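Local coordinates for protein glutathione S-transferase (Rhodospirillum rubrum F11, PDB 4O7H) that probably catalyses the conjugation of glutathione to electrophilic substrates, working as a two-subunit transferase with a thioredoxin-like N-terminal domain and a helical C-terminal domain, at residues Ala12-Arg17 / Glu206-Ile211; Leu20-Leu25 / Asp157-Ala162; Pro51-Ala56 / Cys68-Glu73; Thr139-Ile144 / Cys168-Ile173; Arg151-Gly156 / Tyr191-Ser196. All coordinates share one frame; numbering follows the deposited sequence. Where two conformers were deposited one is given.

Contact 1. Residues Ala12-Arg17 / Glu206-Ile211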
# COMPACT_ATOMS: atom_id res chain seq x y z
N ALA A 12 0.90 -5.42 9.30
CA ALA A 12 0.12 -4.22 9.45
C ALA A 12 -0.54 -4.12 10.81
O ALA A 12 -0.63 -3.06 11.42
CB ALA A 12 -0.93 -4.14 8.36
N ALA A 13 -1.06 -5.24 11.29
CA ALA A 13 -1.68 -5.26 12.59
C ALA A 13 -0.67 -5.05 13.69
O ALA A 13 -0.95 -4.29 14.65
CB ALA A 13 -2.48 -6.55 12.80
N ARG A 14 0.51 -5.64 13.55
CA ARG A 14 1.58 -5.35 14.50
C ARG A 14 1.86 -3.87 14.54
O ARG A 14 2.00 -3.28 15.62
CB ARG A 14 2.84 -6.15 14.18
CG ARG A 14 2.76 -7.65 14.47
CD ARG A 14 4.12 -8.37 14.29
NE ARG A 14 3.96 -9.74 14.77
CZ ARG A 14 4.83 -10.41 15.50
NH1 ARG A 14 6.03 -9.94 15.75
NH2 ARG A 14 4.48 -11.60 15.97
N LYS A 15 1.99 -3.27 13.37
CA LYS A 15 2.24 -1.83 13.30
C LYS A 15 1.22 -1.00 14.04
O LYS A 15 1.55 -0.07 14.77
CB LYS A 15 2.40 -1.34 11.86
CG LYS A 15 2.20 0.17 11.76
CD LYS A 15 2.74 0.74 10.52
CE LYS A 15 2.04 0.25 9.33
NZ LYS A 15 2.64 0.97 8.18
N VAL A 16 -0.07 -1.30 13.86
CA VAL A 16 -1.10 -0.55 14.54
C VAL A 16 -1.03 -0.73 16.07
O VAL A 16 -1.17 0.22 16.82
CB VAL A 16 -2.48 -0.88 13.95
CG1 VAL A 16 -3.58 -0.17 14.74
CG2 VAL A 16 -2.61 -0.40 12.49
N ARG A 17 -0.74 -1.94 16.53
CA ARG A 17 -0.59 -2.18 17.92
C ARG A 17 0.54 -1.30 18.50
O ARG A 17 0.39 -0.70 19.57
CB ARG A 17 -0.26 -3.64 18.25
CG ARG A 17 -1.38 -4.61 17.94
CD ARG A 17 -1.02 -5.98 18.46
NE ARG A 17 -1.23 -6.02 19.92
CZ ARG A 17 -1.01 -7.13 20.64
NH1 ARG A 17 -0.54 -8.22 20.05
NH2 ARG A 17 -1.32 -7.16 21.93
N GLU A 206 4.05 -12.38 23.13
CA GLU A 206 2.99 -13.24 22.62
C GLU A 206 3.55 -14.25 21.61
O GLU A 206 4.61 -14.05 21.00
CB GLU A 206 1.85 -12.34 22.03
CG GLU A 206 1.19 -11.46 23.06
CD GLU A 206 0.11 -10.52 22.49
OE1 GLU A 206 -0.26 -10.73 21.31
OE2 GLU A 206 -0.33 -9.65 23.25
N THR A 207 2.87 -15.38 21.47
CA THR A 207 3.28 -16.41 20.54
C THR A 207 2.15 -16.73 19.58
O THR A 207 1.00 -16.41 19.82
CB THR A 207 3.66 -17.69 21.27
OG1 THR A 207 2.56 -18.10 22.09
CG2 THR A 207 4.91 -17.50 22.15
N ILE A 208 2.52 -17.35 18.48
CA ILE A 208 1.59 -17.80 17.50
C ILE A 208 1.78 -19.33 17.44
O ILE A 208 2.76 -19.83 16.90
CB ILE A 208 1.88 -17.14 16.15
CG1 ILE A 208 1.74 -15.62 16.29
CG2 ILE A 208 0.94 -17.67 15.10
CD1 ILE A 208 2.95 -14.86 15.84
N SER A 209 0.81 -20.05 18.00
CA SER A 209 0.85 -21.51 18.00
C SER A 209 0.80 -22.04 16.57
O SER A 209 0.06 -21.52 15.73
CB SER A 209 -0.34 -22.02 18.81
OG SER A 209 -0.39 -23.44 18.75
N PRO A 210 1.57 -23.09 16.27
CA PRO A 210 2.44 -23.88 17.13
C PRO A 210 3.92 -23.54 16.95
O PRO A 210 4.79 -24.40 17.12
CB PRO A 210 2.20 -25.29 16.59
CG PRO A 210 2.14 -25.07 15.12
CD PRO A 210 1.42 -23.73 14.96
N ILE A 211 4.21 -22.32 16.51
CA ILE A 211 5.60 -22.00 16.20
C ILE A 211 6.30 -21.39 17.43
O ILE A 211 5.80 -20.46 18.05
CB ILE A 211 5.72 -21.04 15.00
CG1 ILE A 211 5.03 -21.63 13.76
CG2 ILE A 211 7.18 -20.78 14.69
CD1 ILE A 211 3.72 -20.97 13.42
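Arg17 and Glu206 meet head on in a two-pronged salt bridge that ties helix 11-22 to the C-terminal loop after helix 201-205. NH1 of Arg17 donates to OE1 of Glu206 at 2.8 Å with an N-H...O angle of 169°, and NH2 of Arg17 donates to OE2 of Glu206 at 3.0 Å. Both oxygens lie close to the guanidinium plane, but the carboxylate is twisted 39° against it: OE1 is approached from above the carboxylate plane, OE2 on its syn side. A bend in the arginine chain (chi3 77°) turns this end toward the loop, while NE is held by the hydroxyl of Tyr27, so all three nitrogens have acceptors. With an alanine in place of Arg17, the carboxylate of Glu206 would probably lose its cationic mate and the loop a charged tie to the helix. Arg14 makes a van der Waals touch across the contact, its NH2 lying 3.6 Å from CD1 of Ile208, which sits at the guanidinium edge. Its NE is bonded to O of Gly8 and its NH1 to the hydroxyls of Ser171 and Tyr217. Here the bridge joins the first helix of the thioredoxin-like domain to the C-terminal tail, within the two-domain glutathione transferase fold.

Contact 2. Residues Leu20-Leu25 / Asp157-Ala162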
# COMPACT_ATOMS: atom_id res chain seq x y z
N LEU A 20 -0.67 2.43 18.52
CA LEU A 20 -1.61 2.71 19.56
C LEU A 20 -0.86 2.93 20.90
O LEU A 20 -1.15 3.87 21.65
CB LEU A 20 -2.58 1.53 19.67
CG LEU A 20 -3.66 1.50 18.57
CD1 LEU A 20 -4.32 0.12 18.59
CD2 LEU A 20 -4.69 2.61 18.74
N ALA A 21 0.10 2.05 21.18
CA ALA A 21 0.90 2.13 22.41
C ALA A 21 1.78 3.40 22.43
O ALA A 21 1.91 4.07 23.46
CB ALA A 21 1.72 0.89 22.62
N GLU A 22 2.40 3.73 21.30
CA GLU A 22 3.22 4.94 21.20
C GLU A 22 2.37 6.17 21.46
O GLU A 22 2.84 7.12 22.10
CB GLU A 22 3.85 5.04 19.82
CG GLU A 22 5.03 4.11 19.61
CD GLU A 22 6.26 4.44 20.42
OE1 GLU A 22 6.52 5.66 20.61
OE2 GLU A 22 6.96 3.50 20.87
N LYS A 23 1.09 6.12 21.07
CA LYS A 23 0.16 7.26 21.28
C LYS A 23 -0.53 7.19 22.64
O LYS A 23 -1.39 8.01 22.95
CB LYS A 23 -0.83 7.34 20.15
CG LYS A 23 -0.13 7.83 18.88
CD LYS A 23 -1.06 8.08 17.74
CE LYS A 23 -0.34 8.79 16.62
NZ LYS A 23 -0.24 10.25 16.79
N ARG A 24 -0.16 6.22 23.45
CA ARG A 24 -0.73 6.04 24.79
C ARG A 24 -2.26 5.85 24.74
O ARG A 24 -3.03 6.37 25.58
CB ARG A 24 -0.37 7.21 25.67
CG ARG A 24 0.99 7.03 26.30
CD ARG A 24 2.16 7.08 25.36
NE ARG A 24 3.47 7.08 26.07
CZ ARG A 24 4.64 7.28 25.47
NH1 ARG A 24 5.79 7.32 26.16
NH2 ARG A 24 4.67 7.43 24.16
N LEU A 25 -2.72 5.10 23.74
CA LEU A 25 -4.12 4.82 23.55
C LEU A 25 -4.44 3.45 24.02
O LEU A 25 -3.91 2.45 23.50
CB LEU A 25 -4.51 4.99 22.07
CG LEU A 25 -4.21 6.35 21.49
CD1 LEU A 25 -4.46 6.33 20.00
CD2 LEU A 25 -5.13 7.38 22.16
N ASP A 157 14.79 12.85 12.57
CA ASP A 157 15.14 13.17 13.95
C ASP A 157 14.26 12.54 15.02
O ASP A 157 14.62 12.52 16.20
CB ASP A 157 15.12 14.70 14.13
N MET A 158 13.13 11.97 14.63
CA MET A 158 12.19 11.43 15.61
C MET A 158 11.72 10.06 15.12
O MET A 158 11.76 9.83 13.93
CB MET A 158 10.99 12.34 15.76
CG MET A 158 10.32 12.76 14.49
SD MET A 158 8.91 13.87 14.74
CE MET A 158 7.64 12.66 15.03
N LEU A 159 11.34 9.21 16.05
CA LEU A 159 10.76 7.94 15.71
C LEU A 159 9.41 8.20 15.00
O LEU A 159 8.61 9.05 15.42
CB LEU A 159 10.58 7.08 16.95
CG LEU A 159 10.01 5.69 16.64
CD1 LEU A 159 10.74 4.57 17.37
CD2 LEU A 159 8.54 5.69 16.87
N THR A 160 9.16 7.43 13.91
CA THR A 160 7.95 7.63 13.10
C THR A 160 7.40 6.28 12.67
O THR A 160 7.95 5.22 12.99
CB THR A 160 8.22 8.42 11.83
OG1 THR A 160 9.12 7.69 10.98
CG2 THR A 160 8.78 9.77 12.19
N TYR A 161 6.31 6.36 11.92
CA TYR A 161 5.71 5.17 11.32
C TYR A 161 6.77 4.44 10.47
O TYR A 161 6.67 3.25 10.22
CB TYR A 161 4.53 5.53 10.45
CG TYR A 161 3.28 5.83 11.22
CD1 TYR A 161 2.77 4.89 12.09
CD2 TYR A 161 2.60 7.00 11.06
CE1 TYR A 161 1.61 5.14 12.77
CE2 TYR A 161 1.43 7.23 11.74
CZ TYR A 161 0.97 6.32 12.62
OH TYR A 161 -0.19 6.58 13.30
N ALA A 162 7.80 5.12 9.98
CA ALA A 162 8.82 4.39 9.24
C ALA A 162 9.52 3.35 10.05
O ALA A 162 9.71 2.18 9.62
CB ALA A 162 9.84 5.37 8.66
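The Tyr161 ring reaches Lys23 through its hydroxyl, with OH 4.0 Å from CE of Lys23, the two side chains crossing at about a right angle. This is a van der Waals touch; the hydroxyl has a probable hydrogen bond to the carbonyl of Cys68. The other flat groups are the Arg24 guanidinium, which has Glu22 O at its edge, in plane, bonded to NH2 of Arg24 at 2.8 Å, and the Glu22 carboxylate, whose OE1 comes to 4.3 Å from CD2 of Leu159. That carboxylate is gripped from outside, OE1 by a salt bridge to Arg197 and OE2 by the hydroxyl of Ser199. Lys23 is bent at its last torsion (chi4 -83°), which turns NZ off the line of the extended chain; the ammonium is taken up by the carbonyls of Tyr75 and Pro78 and by a salt bridge to Glu72. The contact lies where helix 11-22 ends and helix 161-175 begins. The former closes in a Schellman motif with Arg24 at positive phi, and Thr160 is the N-cap of the latter, its OG1 accepting from N of Ala162. The buried contact thus bridges the two domains, with Tyr161 touching Cys68 and Leu71 of helix 64-74 and Val95 of helix 85-119.

Contact 3. Residues Pro51-Ala56 / Cys68-Glu73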
# COMPACT_ATOMS: atom_id res chain seq x y z
N PRO A 51 -5.52 -5.27 10.05
CA PRO A 51 -6.23 -4.76 11.23
C PRO A 51 -7.51 -4.03 10.94
O PRO A 51 -7.72 -3.46 9.84
CB PRO A 51 -5.24 -3.77 11.84
CG PRO A 51 -4.48 -3.25 10.65
CD PRO A 51 -4.38 -4.40 9.69
N VAL A 52 -8.39 -4.05 11.94
CA VAL A 52 -9.57 -3.20 11.94
C VAL A 52 -9.66 -2.55 13.34
O VAL A 52 -9.63 -3.29 14.36
CB VAL A 52 -10.86 -4.01 11.69
CG1 VAL A 52 -12.07 -3.11 11.72
CG2 VAL A 52 -10.78 -4.71 10.34
N LEU A 53 -9.78 -1.24 13.38
CA LEU A 53 -9.96 -0.49 14.62
C LEU A 53 -11.43 -0.12 14.79
O LEU A 53 -12.04 0.42 13.84
CB LEU A 53 -9.11 0.76 14.61
CG LEU A 53 -9.14 1.70 15.82
CD1 LEU A 53 -8.45 1.07 17.02
CD2 LEU A 53 -8.53 3.03 15.45
N VAL A 54 -11.98 -0.39 15.98
CA VAL A 54 -13.37 0.05 16.31
C VAL A 54 -13.30 0.93 17.57
O VAL A 54 -12.82 0.50 18.65
CB VAL A 54 -14.33 -1.13 16.50
CG1 VAL A 54 -15.76 -0.61 16.67
CG2 VAL A 54 -14.20 -2.13 15.36
N GLU A 55 -13.65 2.19 17.40
CA GLU A 55 -13.69 3.13 18.50
C GLU A 55 -14.90 2.81 19.39
O GLU A 55 -15.79 2.10 19.00
CB GLU A 55 -13.77 4.57 18.01
CG GLU A 55 -12.55 5.07 17.24
CD GLU A 55 -11.40 5.51 18.12
OE1 GLU A 55 -11.23 4.95 19.23
OE2 GLU A 55 -10.69 6.44 17.70
N ALA A 56 -14.86 3.33 20.61
CA ALA A 56 -15.95 3.08 21.57
C ALA A 56 -17.33 3.51 21.06
O ALA A 56 -18.35 2.90 21.44
CB ALA A 56 -15.60 3.78 22.88
N CYS A 68 -3.52 4.29 10.52
CA CYS A 68 -2.39 5.14 10.91
C CYS A 68 -2.63 6.60 10.62
O CYS A 68 -2.36 7.47 11.48
CB CYS A 68 -1.12 4.62 10.27
SG CYS A 68 -0.54 3.06 11.02
N GLU A 69 -3.22 6.90 9.47
CA GLU A 69 -3.47 8.30 9.14
C GLU A 69 -4.60 8.84 10.03
O GLU A 69 -4.52 9.97 10.50
CB GLU A 69 -3.84 8.45 7.68
CG GLU A 69 -2.73 8.08 6.72
CD GLU A 69 -1.58 9.07 6.73
OE1 GLU A 69 -1.78 10.24 7.09
OE2 GLU A 69 -0.49 8.62 6.37
N TYR A 70 -5.61 8.01 10.30
CA TYR A 70 -6.70 8.36 11.20
C TYR A 70 -6.13 8.64 12.58
O TYR A 70 -6.50 9.65 13.23
CB TYR A 70 -7.69 7.21 11.28
CG TYR A 70 -8.69 7.34 12.40
CD1 TYR A 70 -9.86 8.08 12.23
CD2 TYR A 70 -8.47 6.71 13.61
CE1 TYR A 70 -10.81 8.19 13.28
CE2 TYR A 70 -9.41 6.84 14.66
CZ TYR A 70 -10.54 7.58 14.49
OH TYR A 70 -11.47 7.71 15.55
N LEU A 71 -5.24 7.79 13.08
CA LEU A 71 -4.68 8.03 14.44
C LEU A 71 -3.94 9.37 14.52
O LEU A 71 -4.04 10.07 15.54
CB LEU A 71 -3.79 6.89 14.92
CG LEU A 71 -4.44 5.54 15.12
CD1 LEU A 71 -3.37 4.52 15.45
CD2 LEU A 71 -5.56 5.61 16.19
N GLU A 72 -3.24 9.74 13.45
CA GLU A 72 -2.48 10.98 13.48
C GLU A 72 -3.44 12.18 13.41
O GLU A 72 -3.15 13.26 13.96
CB GLU A 72 -1.44 11.00 12.34
CG GLU A 72 -0.47 12.17 12.37
CD GLU A 72 0.72 11.99 13.30
OE1 GLU A 72 0.81 11.00 14.06
OE2 GLU A 72 1.61 12.92 13.23
N GLU A 73 -4.58 12.01 12.77
CA GLU A 73 -5.59 13.08 12.64
C GLU A 73 -6.33 13.29 13.95
O GLU A 73 -6.59 14.45 14.36
CB GLU A 73 -6.59 12.77 11.52
CG GLU A 73 -5.99 12.93 10.14
CD GLU A 73 -6.86 12.39 9.02
OE1 GLU A 73 -8.06 12.13 9.24
OE2 GLU A 73 -6.31 12.30 7.90
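Tyr70 and Glu55 supply the polar link between these segments: the phenol OH of Tyr70 donates to OE2 of Glu55 at 2.6 Å. The carboxylate uses the anti lone pair of OE2, the one turned away from its other oxygen, and OE2 lies at the ring edge, in its plane, with the carboxylate plane tilted 66° to the ring. Glu55 is folded at chi2 (-81°), and its CG also comes to 3.3 Å from OH of Tyr70. Both carboxylate oxygens are engaged, since OE2 is shared with the hydroxyl of Tyr75 and OE1 forms a salt bridge with Arg2; this cluster would be expected to favour the ionised acid although Glu55 is buried. A phenylalanine in place of Tyr70 would probably leave OE2 of Glu55 with one hydroxyl fewer and the ring less firmly fixed against the strand. The apolar part is centred on Leu53. Its CD2 is 4.0 Å from CE2 of Tyr70 and equally 4.0 Å from CD2 of Leu71, one methyl thus serving both helix residues. Helix 64-74 also meets the second subunit: Tyr70 packs on its Ala85, and Glu73 forms salt bridges with its Arg88 and Arg92. The contact belongs to the β-β-α half of the thioredoxin-like domain of glutathione transferases, strand 52-54 being an inner strand of its sheet.

Contact 4. Residues Thr139-Ile144 / Cys168-Ile173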
# COMPACT_ATOMS: atom_id res chain seq x y z
N THR A 139 19.58 -6.92 1.34
CA THR A 139 19.55 -5.63 0.65
C THR A 139 18.82 -4.60 1.49
O THR A 139 19.24 -3.45 1.61
CB THR A 139 18.83 -5.76 -0.69
OG1 THR A 139 19.35 -6.91 -1.40
CG2 THR A 139 18.99 -4.53 -1.51
N HIS A 140 17.73 -5.05 2.11
CA HIS A 140 16.97 -4.17 3.01
C HIS A 140 17.69 -3.78 4.27
O HIS A 140 17.59 -2.63 4.72
CB HIS A 140 15.63 -4.78 3.33
CG HIS A 140 14.75 -4.84 2.14
ND1 HIS A 140 13.97 -3.77 1.75
CD2 HIS A 140 14.57 -5.80 1.21
CE1 HIS A 140 13.36 -4.07 0.61
NE2 HIS A 140 13.73 -5.29 0.25
N LEU A 141 18.37 -4.76 4.88
CA LEU A 141 19.19 -4.45 6.03
C LEU A 141 20.34 -3.51 5.72
O LEU A 141 20.64 -2.67 6.54
CB LEU A 141 19.71 -5.70 6.71
CG LEU A 141 18.62 -6.48 7.42
CD1 LEU A 141 19.07 -7.92 7.65
CD2 LEU A 141 18.17 -5.84 8.73
N ARG A 142 20.94 -3.63 4.54
CA ARG A 142 22.00 -2.70 4.14
C ARG A 142 21.45 -1.27 4.02
O ARG A 142 22.11 -0.28 4.40
CB ARG A 142 22.67 -3.11 2.81
CG ARG A 142 23.54 -4.35 2.89
CD ARG A 142 24.55 -4.43 1.72
NE ARG A 142 23.87 -4.54 0.43
CZ ARG A 142 23.43 -5.68 -0.08
NH1 ARG A 142 23.58 -6.82 0.59
NH2 ARG A 142 22.81 -5.67 -1.25
N TYR A 143 20.22 -1.16 3.50
CA TYR A 143 19.60 0.15 3.37
C TYR A 143 19.27 0.78 4.70
O TYR A 143 19.48 1.94 4.94
CB TYR A 143 18.34 0.03 2.48
CG TYR A 143 17.72 1.32 2.10
CD1 TYR A 143 18.50 2.40 1.70
CD2 TYR A 143 16.35 1.49 2.17
CE1 TYR A 143 17.91 3.60 1.34
CE2 TYR A 143 15.75 2.68 1.80
CZ TYR A 143 16.54 3.73 1.38
OH TYR A 143 16.00 4.94 1.07
N ILE A 144 18.71 -0.02 5.61
CA ILE A 144 18.47 0.45 6.96
C ILE A 144 19.75 0.94 7.61
O ILE A 144 19.79 2.00 8.22
CB ILE A 144 17.81 -0.68 7.79
CG1 ILE A 144 16.38 -0.94 7.30
CG2 ILE A 144 17.85 -0.34 9.27
CD1 ILE A 144 15.72 -2.12 7.93
N CYS A 168 8.27 -3.82 12.52
CA CYS A 168 7.17 -4.80 12.63
C CYS A 168 7.36 -5.89 11.58
O CYS A 168 7.18 -7.09 11.86
CB CYS A 168 5.81 -4.15 12.56
SG CYS A 168 5.39 -3.31 14.09
N HIS A 169 7.76 -5.51 10.36
CA HIS A 169 8.07 -6.52 9.34
C HIS A 169 9.23 -7.39 9.82
O HIS A 169 9.14 -8.61 9.79
CB HIS A 169 8.42 -5.81 8.05
CG HIS A 169 7.21 -5.55 7.21
ND1 HIS A 169 6.48 -4.38 7.22
CD2 HIS A 169 6.60 -6.36 6.33
CE1 HIS A 169 5.51 -4.46 6.32
NE2 HIS A 169 5.53 -5.68 5.83
N LEU A 170 10.30 -6.76 10.30
CA LEU A 170 11.49 -7.49 10.73
C LEU A 170 11.18 -8.39 11.89
O LEU A 170 11.79 -9.46 12.03
CB LEU A 170 12.66 -6.58 11.02
CG LEU A 170 13.38 -6.12 9.74
CD1 LEU A 170 14.28 -4.94 10.02
CD2 LEU A 170 14.24 -7.26 9.21
N SER A 171 10.21 -8.00 12.74
CA SER A 171 9.87 -8.82 13.90
C SER A 171 9.30 -10.14 13.44
O SER A 171 9.48 -11.18 14.13
CB SER A 171 8.93 -8.10 14.85
OG SER A 171 7.59 -7.99 14.42
N LEU A 172 8.59 -10.13 12.32
CA LEU A 172 8.03 -11.40 11.82
C LEU A 172 9.11 -12.26 11.15
O LEU A 172 9.13 -13.48 11.36
CB LEU A 172 6.88 -11.15 10.86
CG LEU A 172 5.61 -10.85 11.63
CD1 LEU A 172 4.67 -10.09 10.69
CD2 LEU A 172 5.01 -12.15 12.17
N ILE A 173 10.07 -11.63 10.47
CA ILE A 173 11.22 -12.36 9.93
C ILE A 173 12.02 -12.94 11.09
O ILE A 173 12.48 -14.09 11.01
CB ILE A 173 12.13 -11.49 9.04
CG1 ILE A 173 11.31 -10.69 7.99
CG2 ILE A 173 13.16 -12.36 8.32
CD1 ILE A 173 10.17 -11.47 7.34
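Leu141 is the first residue of helix segment 139-144 to reach the facing helix, and Ile144, one turn further on, is the second; both converge on Leu170. From Leu141 it is CD2 that makes the touch, 4.2 Å from CD1 of Leu170, the two leucine side chains meeting at a slant. Leu141 also leans on Pro180, His184 and Ala187, which extend the apolar surroundings beyond the pair of helices. Ile144 makes the tighter approach: its CD1 lies 3.8 Å from the same CD1 of Leu170, and these two side chains reach toward each other tip to tip. The extended outer arm of Ile144 (chi2 173°) carries CD1 out to that meeting point. One methyl of Leu170 therefore takes both partners, which are three residues apart along helix 127-150. The nearest CA atoms, those of Leu141 and Leu170, are 9.5 Å apart, so the side chains alone bridge the helices. The contact is entirely aliphatic and buried, held by dispersion and the exclusion of water. Away from this cluster, OG of Ser171, besides meeting Arg14 of helix 11-22, donates to O of Cys168 at 2.7 Å. Helices 127-150 and 161-175 thus pack together within the C-terminal domain, with Phe98 of helix 85-119 and Ala187 and Trp190 of helix 185-195 adding to the surroundings of Ile144.

Contact 5. Residues Arg151-Gly156 / Tyr191-Ser196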
# COMPACT_ATOMS: atom_id res chain seq x y z
N ARG A 151 21.14 9.23 10.18
CA ARG A 151 19.98 9.83 10.81
C ARG A 151 19.76 9.24 12.18
O ARG A 151 20.24 8.15 12.46
CB ARG A 151 18.76 9.51 9.95
CG ARG A 151 18.79 10.03 8.55
CD ARG A 151 17.65 9.44 7.74
NE ARG A 151 17.62 9.97 6.39
CZ ARG A 151 16.64 9.77 5.52
NH1 ARG A 151 16.73 10.29 4.30
NH2 ARG A 151 15.56 9.09 5.85
N ARG A 152 19.03 9.94 13.03
CA ARG A 152 18.74 9.48 14.36
C ARG A 152 17.82 8.25 14.31
O ARG A 152 18.04 7.26 15.00
CB ARG A 152 18.08 10.62 15.12
CG ARG A 152 17.87 10.37 16.58
CD ARG A 152 17.10 11.55 17.15
NE ARG A 152 17.05 11.55 18.59
CZ ARG A 152 18.13 11.45 19.35
NH1 ARG A 152 19.32 11.31 18.77
NH2 ARG A 152 18.04 11.47 20.67
N TRP A 153 16.80 8.34 13.47
CA TRP A 153 15.82 7.28 13.28
C TRP A 153 15.65 7.15 11.76
O TRP A 153 16.20 7.92 10.98
CB TRP A 153 14.50 7.65 13.96
CG TRP A 153 14.56 7.67 15.43
CD1 TRP A 153 14.67 8.79 16.23
CD2 TRP A 153 14.52 6.55 16.32
NE1 TRP A 153 14.71 8.42 17.56
CE2 TRP A 153 14.61 7.06 17.65
CE3 TRP A 153 14.45 5.18 16.14
CZ2 TRP A 153 14.60 6.23 18.78
CZ3 TRP A 153 14.44 4.36 17.24
CH2 TRP A 153 14.54 4.89 18.55
N LEU A 154 14.87 6.18 11.26
CA LEU A 154 14.94 5.89 9.80
C LEU A 154 14.55 7.05 8.89
O LEU A 154 15.10 7.20 7.81
CB LEU A 154 14.03 4.74 9.38
CG LEU A 154 14.39 3.34 9.80
CD1 LEU A 154 13.39 2.38 9.14
CD2 LEU A 154 15.79 3.00 9.34
N ALA A 155 13.60 7.87 9.33
CA ALA A 155 13.08 8.98 8.53
C ALA A 155 13.59 10.32 8.96
O ALA A 155 13.18 11.34 8.37
CB ALA A 155 11.56 8.99 8.55
N GLY A 156 14.44 10.36 9.98
CA GLY A 156 15.00 11.62 10.49
C GLY A 156 15.12 11.68 12.00
O GLY A 156 15.53 10.73 12.65
N TYR A 191 17.33 -1.93 15.51
CA TYR A 191 16.20 -2.80 15.88
C TYR A 191 16.18 -3.03 17.37
O TYR A 191 15.14 -3.09 17.97
CB TYR A 191 16.23 -4.12 15.12
CG TYR A 191 15.06 -5.05 15.40
CD1 TYR A 191 13.82 -4.81 14.85
CD2 TYR A 191 15.18 -6.09 16.27
CE1 TYR A 191 12.75 -5.64 15.12
CE2 TYR A 191 14.14 -6.93 16.53
CZ TYR A 191 12.91 -6.70 15.95
OH TYR A 191 11.83 -7.56 16.24
N ALA A 192 17.34 -3.19 17.98
CA ALA A 192 17.39 -3.34 19.44
C ALA A 192 16.79 -2.17 20.16
O ALA A 192 16.16 -2.35 21.20
CB ALA A 192 18.85 -3.54 19.86
N LEU A 193 17.01 -0.96 19.63
CA LEU A 193 16.39 0.22 20.20
C LEU A 193 14.88 0.20 20.07
O LEU A 193 14.15 0.46 21.06
CB LEU A 193 16.93 1.48 19.60
CG LEU A 193 18.34 1.90 19.93
CD1 LEU A 193 18.61 3.15 19.09
CD2 LEU A 193 18.43 2.19 21.41
N VAL A 194 14.38 -0.22 18.90
CA VAL A 194 12.92 -0.23 18.76
C VAL A 194 12.30 -1.32 19.62
O VAL A 194 11.26 -1.10 20.27
CB VAL A 194 12.48 -0.38 17.28
CG1 VAL A 194 10.96 -0.46 17.20
CG2 VAL A 194 13.04 0.78 16.45
N LYS A 195 12.90 -2.50 19.57
CA LYS A 195 12.32 -3.67 20.28
C LYS A 195 12.27 -3.51 21.81
O LYS A 195 11.48 -4.20 22.48
CB LYS A 195 13.01 -4.97 19.88
CG LYS A 195 14.23 -5.31 20.68
CD LYS A 195 14.85 -6.68 20.26
CE LYS A 195 14.09 -7.94 20.62
NZ LYS A 195 14.93 -9.14 20.34
N SER A 196 13.10 -2.59 22.32
CA SER A 196 13.21 -2.28 23.74
C SER A 196 12.21 -1.25 24.24
O SER A 196 12.18 -0.92 25.42
CB SER A 196 14.63 -1.78 24.03
OG SER A 196 15.60 -2.82 23.93
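Trp153 carries all the apolar packing onto helix 185-195, using the six-membered part of its indole. CZ3 of Trp153 lies 3.9 Å from CG2 of Val194, which comes in at the ring edge near its plane, while CH2 of Trp153 approaches CB of Leu193 at 4.3 Å. The indole is swung out of the loop with CG anti to its carbonyl carbon (chi1 -68°), which brings this end of the ring to the helix even though the bond to CB does not aim there. The side chains of Trp153 and Val194 meet at an angle.

Hydrogen bonds do not link the two segments; several shape the loop internally. A type I turn from Trp153 to Gly156 is closed by the bond from Gly156 N to Trp153 O at 3.2 Å, and Trp153 N donates to Gly156 O at 2.8 Å as a second bond between the same residues. Arg151 NH2 reaches O of Leu154 at 2.8 Å, in the carbonyl plane on a lone pair, and also bridges to Glu90.

Trp153 also packs on Asp163 and Leu159, and Val194 on Ala167 of helix 161-175. With Leu193 exposed and Val194 buried, the indole spans the margin between solvent and interior; because only carbon atoms meet, the attachment of loop to helix depends on close shape and hydrophobic burial, without directional bonds to fix its register.

Helix 11-22 takes part in contacts 1 and 2, whose centres are 18 Å apart, and helix 161-175 in contacts 2 and 4. Contact 2 lies on the domain boundary and touches contacts 3 and 5: Tyr161 and Lys23 lead into contact 3, and N of Leu159 is 3.4 Å from CD1 of Trp153 in contact 5. Arg14 and Ser171 join contacts 1 and 4 across the same boundary. Contacts 4 and 5 adjoin within the C-terminal domain, while contacts 3 and 4 lie about 25 Å apart between centres. Ala12 CB of contact 1 packs 3.7 Å from CD of Pro51 in contact 3, a cis-proline that in relatives lies beside the glutathione site, which is probably near here.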